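PDB 4RNL: possible galactose mutarotase from Streptomyces platensis subsp. rosaceus, which probably catalyses the interconversion of the alpha and beta anomers of galactose or a related aldose. Local coordinates for residues V82-A86 and F146-L150; A86-A92 and N107-H113; F119-W124 and H136-P140; H243-L247 and Q310-D314. The contacts are given in a common frame with arbitrary orientation. Residues are numbered along the deposited sequence.

In the fold
From the N terminus, residues 82-86, running out of the end of strand 81-82 of the seven-stranded sheet, open contact 1. Its loop does not close until 146-150, at the start of strand 150-159 in the nine-stranded sheet. Nested within it, one after the other, are contact 2 (86-92 with 107-113), a small two-stranded unit that shares Ala86 with contact 1, and contact 3 (119-124 with 136-140), which packs a loop on strand 132-139. Contact 4 follows in series, closing a separate loop from strand 242-246 to the residues after strand 305-310. Although distant along the chain, it touches contact 2 through Asp314 OD1 and Ala90 N, 2.9 Å apart.

Contact 1 (V82-A86 and F146-L150); sequences VGRYA and FPGAL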
loop_
_atom_site.group_PDB
_atom_site.type_symbol
_atom_site.label_atom_id
_atom_site.label_comp_id
_atom_site.label_asym_id
_atom_site.label_seq_id
_atom_site.Cartn_x
_atom_site.Cartn_y
_atom_site.Cartn_z
ATOM N N VAL A 82 -5.203 -2.123 2.059
ATOM C CA VAL A 82 -4.997 -3.217 2.998
ATOM C C VAL A 82 -5.487 -2.831 4.389
ATOM O O VAL A 82 -5.203 -1.732 4.869
ATOM C CB VAL A 82 -3.514 -3.615 3.070
ATOM C CG1 VAL A 82 -3.292 -4.638 4.171
ATOM C CG2 VAL A 82 -3.063 -4.169 1.728
ATOM N N GLY A 83 -6.230 -3.732 5.030
ATOM C CA GLY A 83 -6.744 -3.499 6.378
ATOM C C GLY A 83 -7.469 -4.756 6.829
ATOM O O GLY A 83 -7.638 -5.668 6.009
ATOM N N ARG A 84 -7.934 -4.824 8.081
ATOM C CA ARG A 84 -7.916 -3.715 9.040
ATOM C C ARG A 84 -6.521 -3.431 9.589
ATOM O O ARG A 84 -6.246 -2.335 10.086
ATOM C CB ARG A 84 -8.867 -4.040 10.211
ATOM C CG ARG A 84 -9.110 -2.888 11.178
ATOM C CD ARG A 84 -9.995 -3.295 12.356
ATOM N NE ARG A 84 -11.326 -3.759 11.944
ATOM C CZ ARG A 84 -12.403 -3.684 12.728
ATOM N NH1 ARG A 84 -12.305 -3.146 13.939
ATOM N NH2 ARG A 84 -13.579 -4.130 12.305
ATOM N N TYR A 85 -5.643 -4.427 9.514
ATOM C CA TYR A 85 -4.277 -4.267 10.021
ATOM C C TYR A 85 -3.271 -4.720 8.969
ATOM O O TYR A 85 -3.195 -5.904 8.636
ATOM C CB TYR A 85 -4.049 -4.990 11.372
ATOM C CG TYR A 85 -2.708 -4.586 11.961
ATOM C CD1 TYR A 85 -1.542 -5.235 11.582
ATOM C CD2 TYR A 85 -2.607 -3.510 12.841
ATOM C CE1 TYR A 85 -0.316 -4.842 12.062
ATOM C CE2 TYR A 85 -1.381 -3.107 13.338
ATOM C CZ TYR A 85 -0.237 -3.781 12.938
ATOM O OH TYR A 85 0.998 -3.397 13.408
ATOM N N ALA A 86 -2.496 -3.773 8.452
ATOM C CA ALA A 86 -1.534 -4.081 7.394
ATOM C C ALA A 86 -0.302 -4.738 7.993
ATOM O O ALA A 86 0.158 -4.356 9.073
ATOM C CB ALA A 86 -1.142 -2.829 6.634
ATOM N N PHE A 146 -11.282 -8.775 14.628
ATOM C CA PHE A 146 -10.986 -7.453 15.189
ATOM C C PHE A 146 -12.235 -6.895 15.866
ATOM O O PHE A 146 -13.321 -6.950 15.297
ATOM C CB PHE A 146 -10.497 -6.498 14.089
ATOM C CG PHE A 146 -9.178 -6.891 13.481
ATOM C CD1 PHE A 146 -7.986 -6.486 14.062
ATOM C CD2 PHE A 146 -9.125 -7.655 12.321
ATOM C CE1 PHE A 146 -6.757 -6.846 13.511
ATOM C CE2 PHE A 146 -7.899 -8.027 11.762
ATOM C CZ PHE A 146 -6.716 -7.621 12.352
ATOM N N PRO A 147 -12.086 -6.357 17.088
ATOM C CA PRO A 147 -13.248 -5.841 17.817
ATOM C C PRO A 147 -13.653 -4.444 17.338
ATOM O O PRO A 147 -12.822 -3.683 16.837
ATOM C CB PRO A 147 -12.748 -5.798 19.266
ATOM C CG PRO A 147 -11.279 -5.514 19.132
ATOM C CD PRO A 147 -10.831 -6.188 17.842
ATOM N N GLY A 148 -14.934 -4.116 17.468
ATOM C CA GLY A 148 -15.405 -2.788 17.121
ATOM C C GLY A 148 -15.812 -2.652 15.671
ATOM O O GLY A 148 -15.146 -3.174 14.773
ATOM N N ALA A 149 -16.917 -1.949 15.438
ATOM C CA ALA A 149 -17.300 -1.595 14.074
ATOM C C ALA A 149 -16.458 -0.403 13.639
ATOM O O ALA A 149 -16.485 0.652 14.280
ATOM C CB ALA A 149 -18.777 -1.248 14.014
ATOM N N LEU A 150 -15.712 -0.569 12.551
ATOM C CA LEU A 150 -14.810 0.475 12.070
ATOM C C LEU A 150 -15.386 1.122 10.812
ATOM O O LEU A 150 -15.513 0.473 9.779
ATOM C CB LEU A 150 -13.418 -0.104 11.788
ATOM C CG LEU A 150 -12.319 0.916 11.475
ATOM C CD1 LEU A 150 -11.933 1.703 12.731
ATOM C CD2 LEU A 150 -11.095 0.245 10.858
#
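The polar part of this contact is one arginine reaching a loop. Arg84, which follows a cis peptide bond, extends its side chain so that NH1 and NH2 both donate to the carbonyl O of Gly148, at 3.0 and 3.1 Å. The group has further partners in Thr175, at NH1, and Ser139, at NH2. Packing does the rest. Phe146 CB lies over one face of the guanidinium, 3.6 Å from Arg84 NE; Leu150 CB lies over the opposite face, and Leu150 CD2 packs on the aliphatic part of the side chain, 3.7 Å from Arg84 CG. The Phe146 ring in turn presents a face to Arg84 CB, while its CZ meets Tyr85 CB at 3.9 Å. The Tyr85 hydroxyl leads off to Ser315. All of this is buried. Gly148 has a positive phi of 89°, a backbone shape that suits glycine. The arrangement ties a loop at the edge of the seven-stranded sheet to the entrance of strand 150-159 in the nine-stranded sheet, within the beta-sandwich typical of the galactose mutarotase fold.

Contact 2 (A86-A92 and N107-H113); sequences ANRIAGA and NGRHSLH. With GOL (glycerol), chain E.
This is a short antiparallel strand pairing, 88-89 against 111-112, a two-stranded sheet of its own that follows edge strand 81-82 of the seven-stranded sheet and borders a pocket holding a glycerol, probably from crystallisation. Arg88 and Leu112 form a non-hydrogen-bonded pair (CA-CA 4.5 Å); Ile89 and Ser111 form a hydrogen-bonded one, with Ile89 N to Ser111 O 2.9 Å and Ser111 N to Ile89 O 3.1 Å. His113 N to Asn87 O, 2.9 Å, continues the pattern. A type II' turn runs from Asn107 to His110, with Gly108 at phi 59°, psi -124°. At this same end, away from the glycerol, Gly91 N donates to His110 ND1 at 3.0 Å, while His110 NE2 meets Thr213. Arg88, chi1 m and then t, t, lays its guanidinium face on Leu112 CD1 and sends NE to Asn107 OD1, 2.7 Å. Its NH2 reaches glycerol O3 at 2.7 Å and NH1 glycerol O2 at 3.0 Å. Asn87 has phi 70°, and its N donates to His113 ND1, 2.8 Å. His182, Asp242 and Glu308 also bind the glycerol, consistent with the sugar site of aldose 1-epimerases. Because His113 ND1 accepts from the backbone, NE2 donates to glycerol O1 at 3.2 Å: the imidazole faces the pocket as a donor.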
loop_
_atom_site.group_PDB
_atom_site.type_symbol
_atom_site.label_atom_id
_atom_site.label_comp_id
_atom_site.label_asym_id
_atom_site.label_seq_id
_atom_site.Cartn_x
_atom_site.Cartn_y
_atom_site.Cartn_z
ATOM N N ALA A 86 -2.496 -3.773 8.452
ATOM C CA ALA A 86 -1.534 -4.081 7.394
ATOM C C ALA A 86 -0.302 -4.738 7.993
ATOM O O ALA A 86 0.158 -4.356 9.073
ATOM C CB ALA A 86 -1.142 -2.829 6.634
ATOM N N ASN A 87 0.245 -5.695 7.253
ATOM C CA ASN A 87 1.355 -6.532 7.709
ATOM C C ASN A 87 0.964 -7.525 8.812
ATOM O O ASN A 87 -0.199 -7.932 8.902
ATOM C CB ASN A 87 2.588 -5.699 8.081
ATOM C CG ASN A 87 3.875 -6.397 7.717
ATOM O OD1 ASN A 87 4.424 -7.143 8.519
ATOM N ND2 ASN A 87 4.336 -6.200 6.477
ATOM N N ARG A 88 1.923 -7.920 9.641
ATOM C CA ARG A 88 1.756 -9.121 10.453
ATOM C C ARG A 88 1.461 -8.859 11.920
ATOM O O ARG A 88 1.999 -7.926 12.521
ATOM C CB ARG A 88 3.005 -10.009 10.335
ATOM C CG ARG A 88 3.239 -10.531 8.937
ATOM C CD ARG A 88 4.490 -11.385 8.820
ATOM N NE ARG A 88 4.501 -12.035 7.505
ATOM C CZ ARG A 88 4.937 -11.454 6.393
ATOM N NH1 ARG A 88 5.431 -10.224 6.438
ATOM N NH2 ARG A 88 4.880 -12.101 5.233
ATOM N N ILE A 89 0.609 -9.708 12.487
ATOM C CA ILE A 89 0.406 -9.764 13.930
ATOM C C ILE A 89 0.830 -11.153 14.368
ATOM O O ILE A 89 0.274 -12.159 13.913
ATOM C CB ILE A 89 -1.067 -9.511 14.302
ATOM C CG1 ILE A 89 -1.465 -8.082 13.917
ATOM C CG2 ILE A 89 -1.302 -9.764 15.809
ATOM C CD1 ILE A 89 -2.971 -7.780 14.083
ATOM N N ALA A 90 1.838 -11.209 15.228
ATOM C CA ALA A 90 2.437 -12.480 15.619
ATOM C C ALA A 90 1.421 -13.413 16.275
ATOM O O ALA A 90 0.654 -13.002 17.154
ATOM C CB ALA A 90 3.625 -12.238 16.538
ATOM N N GLY A 91 1.410 -14.664 15.826
ATOM C CA GLY A 91 0.583 -15.699 16.429
ATOM C C GLY A 91 -0.902 -15.530 16.175
ATOM O O GLY A 91 -1.718 -16.227 16.788
ATOM N N ALA A 92 -1.248 -14.609 15.277
ATOM C CA ALA A 92 -2.645 -14.302 14.968
ATOM C C ALA A 92 -3.419 -14.008 16.246
ATOM O O ALA A 92 -4.560 -14.448 16.410
ATOM C CB ALA A 92 -3.298 -15.455 14.201
ATOM N N ASN A 107 -1.096 -16.690 7.580
ATOM C CA ASN A 107 0.310 -16.617 7.183
ATOM C C ASN A 107 1.145 -17.460 8.135
ATOM O O ASN A 107 1.766 -16.937 9.066
ATOM C CB ASN A 107 0.767 -15.152 7.175
ATOM C CG ASN A 107 2.238 -14.984 6.820
ATOM O OD1 ASN A 107 2.968 -14.262 7.497
ATOM N ND2 ASN A 107 2.676 -15.648 5.761
ATOM N N GLY A 108 1.151 -18.771 7.912
ATOM C CA GLY A 108 1.710 -19.685 8.894
ATOM C C GLY A 108 0.950 -19.510 10.196
ATOM O O GLY A 108 -0.276 -19.611 10.220
ATOM N N ARG A 109 1.666 -19.218 11.277
ATOM C CA ARG A 109 1.023 -19.063 12.576
ATOM C C ARG A 109 0.463 -17.663 12.765
ATOM O O ARG A 109 -0.274 -17.412 13.721
ATOM C CB ARG A 109 2.014 -19.368 13.702
ATOM C CG ARG A 109 2.351 -20.840 13.844
ATOM C CD ARG A 109 3.467 -21.056 14.851
ATOM N NE ARG A 109 4.469 -21.985 14.334
ATOM C CZ ARG A 109 4.781 -23.151 14.889
ATOM N NH1 ARG A 109 4.181 -23.543 16.003
ATOM N NH2 ARG A 109 5.705 -23.921 14.329
ATOM N N HIS A 110 0.812 -16.762 11.853
ATOM C CA HIS A 110 0.535 -15.343 12.031
ATOM C C HIS A 110 -0.683 -14.876 11.246
ATOM O O HIS A 110 -1.145 -15.551 10.326
ATOM C CB HIS A 110 1.748 -14.508 11.600
ATOM C CG HIS A 110 3.041 -14.975 12.188
ATOM N ND1 HIS A 110 3.190 -15.251 13.528
ATOM C CD2 HIS A 110 4.249 -15.206 11.619
ATOM C CE1 HIS A 110 4.431 -15.644 13.762
ATOM N NE2 HIS A 110 5.093 -15.625 12.617
ATOM N N SER A 111 -1.192 -13.707 11.618
ATOM C CA SER A 111 -2.190 -13.010 10.814
ATOM C C SER A 111 -1.503 -11.988 9.914
ATOM O O SER A 111 -0.634 -11.235 10.374
ATOM C CB SER A 111 -3.187 -12.303 11.733
ATOM O OG SER A 111 -3.892 -11.298 11.023
ATOM N N LEU A 112 -1.885 -11.954 8.635
ATOM C CA LEU A 112 -1.274 -11.029 7.671
ATOM C C LEU A 112 -2.340 -10.211 6.965
ATOM O O LEU A 112 -3.338 -10.768 6.489
ATOM C CB LEU A 112 -0.470 -11.800 6.616
ATOM C CG LEU A 112 0.047 -11.010 5.408
ATOM C CD1 LEU A 112 1.132 -10.014 5.807
ATOM C CD2 LEU A 112 0.560 -11.965 4.343
ATOM N N HIS A 113 -2.128 -8.897 6.911
ATOM C CA HIS A 113 -2.928 -7.992 6.076
ATOM C C HIS A 113 -4.428 -8.089 6.342
ATOM O O HIS A 113 -5.246 -7.987 5.424
ATOM C CB HIS A 113 -2.645 -8.236 4.579
ATOM C CG HIS A 113 -1.274 -7.817 4.136
ATOM N ND1 HIS A 113 -0.550 -6.830 4.766
ATOM C CD2 HIS A 113 -0.501 -8.248 3.109
ATOM C CE1 HIS A 113 0.612 -6.673 4.157
ATOM N NE2 HIS A 113 0.665 -7.519 3.140
HETATM C C1 GOL E . 4.740 -7.038 2.315
HETATM O O1 GOL E . 3.513 -6.359 2.420
HETATM C C2 GOL E . 4.719 -8.317 3.151
HETATM O O2 GOL E . 5.580 -8.182 4.278
HETATM C C3 GOL E . 5.181 -9.467 2.254
HETATM O O3 GOL E . 5.473 -10.621 3.014
HETATM O O HOH W 1 -3.289 -8.688 10.069
HETATM O O HOH W 2 5.099 -14.690 3.852
#

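Contact 3 (F119-W124 and H136-P140); sequences FSRVVW and HRVSP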
loop_
_atom_site.group_PDB
_atom_site.type_symbol
_atom_site.label_atom_id
_atom_site.label_comp_id
_atom_site.label_asym_id
_atom_site.label_seq_id
_atom_site.Cartn_x
_atom_site.Cartn_y
_atom_site.Cartn_z
ATOM N N PHE A 119 -9.533 -6.097 3.964
ATOM C CA PHE A 119 -10.100 -4.978 3.203
ATOM C C PHE A 119 -9.798 -5.089 1.706
ATOM O O PHE A 119 -10.515 -4.526 0.880
ATOM C CB PHE A 119 -9.560 -3.632 3.721
ATOM C CG PHE A 119 -10.087 -3.213 5.094
ATOM C CD1 PHE A 119 -10.908 -4.042 5.849
ATOM C CD2 PHE A 119 -9.759 -1.958 5.605
ATOM C CE1 PHE A 119 -11.390 -3.625 7.106
ATOM C CE2 PHE A 119 -10.222 -1.539 6.857
ATOM C CZ PHE A 119 -11.043 -2.377 7.605
ATOM N N SER A 120 -8.739 -5.819 1.362
ATOM C CA SER A 120 -8.333 -5.927 -0.039
ATOM C C SER A 120 -9.188 -6.919 -0.820
ATOM O O SER A 120 -9.049 -7.032 -2.039
ATOM C CB SER A 120 -6.871 -6.349 -0.126
ATOM O OG SER A 120 -6.715 -7.646 0.401
ATOM N N ARG A 121 -10.076 -7.623 -0.126
ATOM C CA ARG A 121 -10.906 -8.647 -0.766
ATOM C C ARG A 121 -12.391 -8.445 -0.513
ATOM O O ARG A 121 -13.166 -9.400 -0.558
ATOM C CB ARG A 121 -10.488 -10.042 -0.284
ATOM C CG ARG A 121 -9.110 -10.476 -0.764
ATOM C CD ARG A 121 -8.159 -10.662 0.398
ATOM N NE ARG A 121 -6.818 -11.048 -0.043
ATOM C CZ ARG A 121 -6.209 -12.165 0.330
ATOM N NH1 ARG A 121 -6.808 -13.007 1.169
ATOM N NH2 ARG A 121 -4.990 -12.429 -0.114
ATOM N N VAL A 122 -12.782 -7.203 -0.230
ATOM C CA VAL A 122 -14.192 -6.861 -0.079
ATOM C C VAL A 122 -14.522 -5.670 -0.976
ATOM O O VAL A 122 -13.622 -4.925 -1.389
ATOM C CB VAL A 122 -14.551 -6.526 1.390
ATOM C CG1 VAL A 122 -14.299 -7.730 2.287
ATOM C CG2 VAL A 122 -13.743 -5.335 1.877
ATOM N N VAL A 123 -15.802 -5.501 -1.292
ATOM C CA VAL A 123 -16.230 -4.411 -2.175
ATOM C C VAL A 123 -16.642 -3.185 -1.359
ATOM O O VAL A 123 -17.383 -3.294 -0.370
ATOM C CB VAL A 123 -17.371 -4.849 -3.110
ATOM C CG1 VAL A 123 -17.838 -3.692 -3.984
ATOM C CG2 VAL A 123 -16.916 -6.002 -3.995
ATOM N N TRP A 124 -16.142 -2.024 -1.773
ATOM C CA TRP A 124 -16.407 -0.745 -1.109
ATOM C C TRP A 124 -17.451 0.089 -1.853
ATOM O O TRP A 124 -17.539 0.033 -3.088
ATOM C CB TRP A 124 -15.094 0.048 -1.009
ATOM C CG TRP A 124 -14.083 -0.613 -0.106
ATOM C CD1 TRP A 124 -13.454 -1.805 -0.302
ATOM C CD2 TRP A 124 -13.608 -0.110 1.148
ATOM N NE1 TRP A 124 -12.609 -2.077 0.755
ATOM C CE2 TRP A 124 -12.685 -1.047 1.655
ATOM C CE3 TRP A 124 -13.864 1.054 1.878
ATOM C CZ2 TRP A 124 -12.028 -0.865 2.872
ATOM C CZ3 TRP A 124 -13.205 1.237 3.090
ATOM C CH2 TRP A 124 -12.300 0.282 3.572
ATOM N N HIS A 136 -16.037 3.930 0.805
ATOM C CA HIS A 136 -16.565 3.894 2.168
ATOM C C HIS A 136 -17.071 2.504 2.496
ATOM O O HIS A 136 -17.791 1.907 1.705
ATOM C CB HIS A 136 -17.712 4.893 2.314
ATOM C CG HIS A 136 -18.403 4.830 3.642
ATOM N ND1 HIS A 136 -19.774 4.810 3.770
ATOM C CD2 HIS A 136 -17.907 4.789 4.905
ATOM C CE1 HIS A 136 -20.098 4.754 5.052
ATOM N NE2 HIS A 136 -18.981 4.746 5.761
ATOM N N ARG A 137 -16.711 1.992 3.671
ATOM C CA ARG A 137 -17.242 0.708 4.123
ATOM C C ARG A 137 -17.106 0.595 5.627
ATOM O O ARG A 137 -16.072 0.952 6.188
ATOM C CB ARG A 137 -16.483 -0.450 3.458
ATOM C CG ARG A 137 -16.992 -1.833 3.845
ATOM C CD ARG A 137 -16.115 -2.926 3.239
ATOM N NE ARG A 137 -16.584 -4.265 3.583
ATOM C CZ ARG A 137 -16.167 -4.948 4.646
ATOM N NH1 ARG A 137 -15.270 -4.416 5.474
ATOM N NH2 ARG A 137 -16.648 -6.166 4.878
ATOM N N VAL A 138 -18.155 0.114 6.288
ATOM C CA VAL A 138 -18.054 -0.196 7.703
ATOM C C VAL A 138 -17.637 -1.649 7.859
ATOM O O VAL A 138 -18.291 -2.545 7.318
ATOM C CB VAL A 138 -19.384 0.001 8.419
ATOM C CG1 VAL A 138 -19.236 -0.365 9.893
ATOM C CG2 VAL A 138 -19.867 1.433 8.247
ATOM N N SER A 139 -16.541 -1.880 8.576
ATOM C CA SER A 139 -16.108 -3.232 8.919
ATOM C C SER A 139 -16.733 -3.552 10.271
ATOM O O SER A 139 -16.395 -2.917 11.282
ATOM C CB SER A 139 -14.581 -3.274 9.008
ATOM O OG SER A 139 -14.111 -4.481 9.597
ATOM N N PRO A 140 -17.674 -4.509 10.306
ATOM C CA PRO A 140 -18.426 -4.680 11.553
ATOM C C PRO A 140 -17.597 -5.261 12.689
ATOM O O PRO A 140 -16.531 -5.832 12.450
ATOM C CB PRO A 140 -19.556 -5.639 11.163
ATOM C CG PRO A 140 -19.094 -6.296 9.903
ATOM C CD PRO A 140 -18.213 -5.325 9.205
HETATM O O HOH W 3 -18.352 -5.046 1.463
#
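Phe119 comes first: its side chain swings toward strand 132-139, bringing CE1 to 3.7 Å from Ser139 CB and 4.3 Å from Arg137 NH1. Its carbonyl O takes a hydrogen bond from Trp124 NE1 (3.2 Å), folding the loop back on itself. Three residues on, Val122 points at the strand and sets CG2 over one face of the Arg137 guanidinium, 3.5 Å from NE. Here the chain is about to enter strand 125-129, an edge strand of the nine-stranded sheet, which pairs with 132-139 in a beta-hairpin; the loop therefore packs beside the hairpin it leads into. Val123 contributes its carbonyl: a water donates to Val123 O at 2.7 Å and accepts from Arg137 NE at 2.9 Å. The arginine's NH2 is salt-bridged to Glu143, which also binds Ser139 OG. At Trp124 the indole lies flat against Arg137, whose CB sits 3.7 Å from the centroid of the six-membered ring, 24° off its normal, a CH-pi contact; Trp124 CE3 also comes within 3.6 Å of His136 C.

Contact 4 (H243-L247 and Q310-D314); sequences HNFAL and QHFPD
Asn244 lies against Phe312 and Pro313, with its CB 3.5 Å from Pro313 CD and its ND2 3.3 Å from Phe312 CD1. Its strand, 242-246, is extended (Asn244 phi -89°, psi 133°). The partner is the loop leaving strand 305-310, also extended, with Phe312 at -68°, 149° and Pro313 at -53°, 141°. The two backbones approach most closely at Asn244 and Phe312, whose CA atoms are 6.6 Å apart. They do not pair, since strand 278-282 lies between 242-246 and 305-310 in the seven-stranded antiparallel sheet, so side chains make the contact over one face of it. Asn244 takes chi1 t with chi2 79°. Gln310 is p, t with chi3 16°, which carries NE2 to Asn244 OD1 at 3.0 Å, a nearly straight hydrogen bond (165°). Phe312, chi1 m and chi2 -9°, turns its ring along the strand until CZ meets Ala246 CB at 3.8 Å; Phe321 packs edge-to-face with the same ring. Pro313 also touches Asn87, linking this buried layer to contact 2. The modelled amides form a self-consistent network: Gln310 NE2 donates to both Asn244 OD1 and Gln280 OE1, and Asn244 ND2 is hydrogen-bonded to Thr208 OG1.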
loop_
_atom_site.group_PDB
_atom_site.type_symbol
_atom_site.label_atom_id
_atom_site.label_comp_id
_atom_site.label_asym_id
_atom_site.label_seq_id
_atom_site.Cartn_x
_atom_site.Cartn_y
_atom_site.Cartn_z
ATOM N N HIS A 243 11.034 -5.602 4.504
ATOM C CA HIS A 243 11.440 -5.017 5.779
ATOM C C HIS A 243 10.801 -3.665 6.003
ATOM O O HIS A 243 10.602 -2.898 5.058
ATOM C CB HIS A 243 12.957 -4.850 5.809
ATOM C CG HIS A 243 13.698 -6.149 5.807
ATOM N ND1 HIS A 243 13.922 -6.871 4.655
ATOM C CD2 HIS A 243 14.239 -6.867 6.817
ATOM C CE1 HIS A 243 14.591 -7.972 4.953
ATOM N NE2 HIS A 243 14.800 -7.992 6.259
ATOM N N ASN A 244 10.478 -3.385 7.264
ATOM C CA ASN A 244 9.965 -2.090 7.673
ATOM C C ASN A 244 11.111 -1.160 8.046
ATOM O O ASN A 244 12.024 -1.547 8.786
ATOM C CB ASN A 244 9.036 -2.260 8.888
ATOM C CG ASN A 244 8.597 -0.929 9.484
ATOM O OD1 ASN A 244 7.698 -0.266 8.957
ATOM N ND2 ASN A 244 9.216 -0.543 10.601
ATOM N N PHE A 245 11.054 0.066 7.535
ATOM C CA PHE A 245 11.985 1.121 7.926
ATOM C C PHE A 245 11.308 2.087 8.902
ATOM O O PHE A 245 10.151 2.453 8.719
ATOM C CB PHE A 245 12.488 1.860 6.675
ATOM C CG PHE A 245 13.369 1.012 5.803
ATOM C CD1 PHE A 245 12.815 0.091 4.920
ATOM C CD2 PHE A 245 14.752 1.089 5.913
ATOM C CE1 PHE A 245 13.618 -0.720 4.139
ATOM C CE2 PHE A 245 15.566 0.282 5.131
ATOM C CZ PHE A 245 15.007 -0.625 4.252
ATOM N N ALA A 246 12.031 2.480 9.949
ATOM C CA ALA A 246 11.545 3.486 10.886
ATOM C C ALA A 246 11.889 4.862 10.321
ATOM O O ALA A 246 13.039 5.304 10.371
ATOM C CB ALA A 246 12.194 3.283 12.264
ATOM N N LEU A 247 10.891 5.535 9.768
ATOM C CA LEU A 247 11.117 6.819 9.122
ATOM C C LEU A 247 11.534 7.872 10.128
ATOM O O LEU A 247 10.969 7.954 11.223
ATOM C CB LEU A 247 9.834 7.259 8.405
ATOM C CG LEU A 247 9.363 6.229 7.380
ATOM C CD1 LEU A 247 8.044 6.661 6.744
ATOM C CD2 LEU A 247 10.435 6.045 6.315
ATOM N N GLN A 310 3.088 2.824 6.681
ATOM C CA GLN A 310 2.380 2.026 7.671
ATOM C C GLN A 310 2.905 2.281 9.074
ATOM O O GLN A 310 3.942 2.927 9.257
ATOM C CB GLN A 310 2.598 0.550 7.328
ATOM C CG GLN A 310 4.083 0.170 7.396
ATOM C CD GLN A 310 4.322 -1.310 7.259
ATOM O OE1 GLN A 310 3.437 -2.052 6.833
ATOM N NE2 GLN A 310 5.525 -1.760 7.632
ATOM N N HIS A 311 2.179 1.789 10.073
ATOM C CA HIS A 311 2.772 1.599 11.394
ATOM C C HIS A 311 3.537 0.267 11.383
ATOM O O HIS A 311 3.356 -0.546 10.475
ATOM C CB HIS A 311 1.700 1.639 12.488
ATOM C CG HIS A 311 1.337 3.028 12.927
ATOM N ND1 HIS A 311 1.007 4.027 12.035
ATOM C CD2 HIS A 311 1.248 3.577 14.159
ATOM C CE1 HIS A 311 0.737 5.136 12.700
ATOM N NE2 HIS A 311 0.877 4.891 13.993
ATOM N N PHE A 312 4.400 0.056 12.373
ATOM C CA PHE A 312 5.352 -1.060 12.349
ATOM C C PHE A 312 4.667 -2.426 12.464
ATOM O O PHE A 312 3.624 -2.548 13.117
ATOM C CB PHE A 312 6.354 -0.939 13.511
ATOM C CG PHE A 312 7.178 0.326 13.514
ATOM C CD1 PHE A 312 7.162 1.218 12.445
ATOM C CD2 PHE A 312 7.990 0.610 14.605
ATOM C CE1 PHE A 312 7.939 2.376 12.478
ATOM C CE2 PHE A 312 8.766 1.757 14.645
ATOM C CZ PHE A 312 8.738 2.643 13.576
ATOM N N PRO A 313 5.255 -3.467 11.839
ATOM C CA PRO A 313 4.750 -4.840 11.984
ATOM C C PRO A 313 4.618 -5.236 13.447
ATOM O O PRO A 313 5.471 -4.863 14.258
ATOM C CB PRO A 313 5.844 -5.689 11.323
ATOM C CG PRO A 313 6.446 -4.769 10.297
ATOM C CD PRO A 313 6.409 -3.395 10.920
ATOM N N ASP A 314 3.552 -5.971 13.764
ATOM C CA ASP A 314 3.331 -6.547 15.091
ATOM C C ASP A 314 3.116 -5.505 16.191
ATOM O O ASP A 314 3.312 -5.794 17.369
ATOM C CB ASP A 314 4.464 -7.508 15.486
ATOM C CG ASP A 314 4.039 -8.489 16.568
ATOM O OD1 ASP A 314 2.843 -8.862 16.580
ATOM O OD2 ASP A 314 4.880 -8.881 17.414
#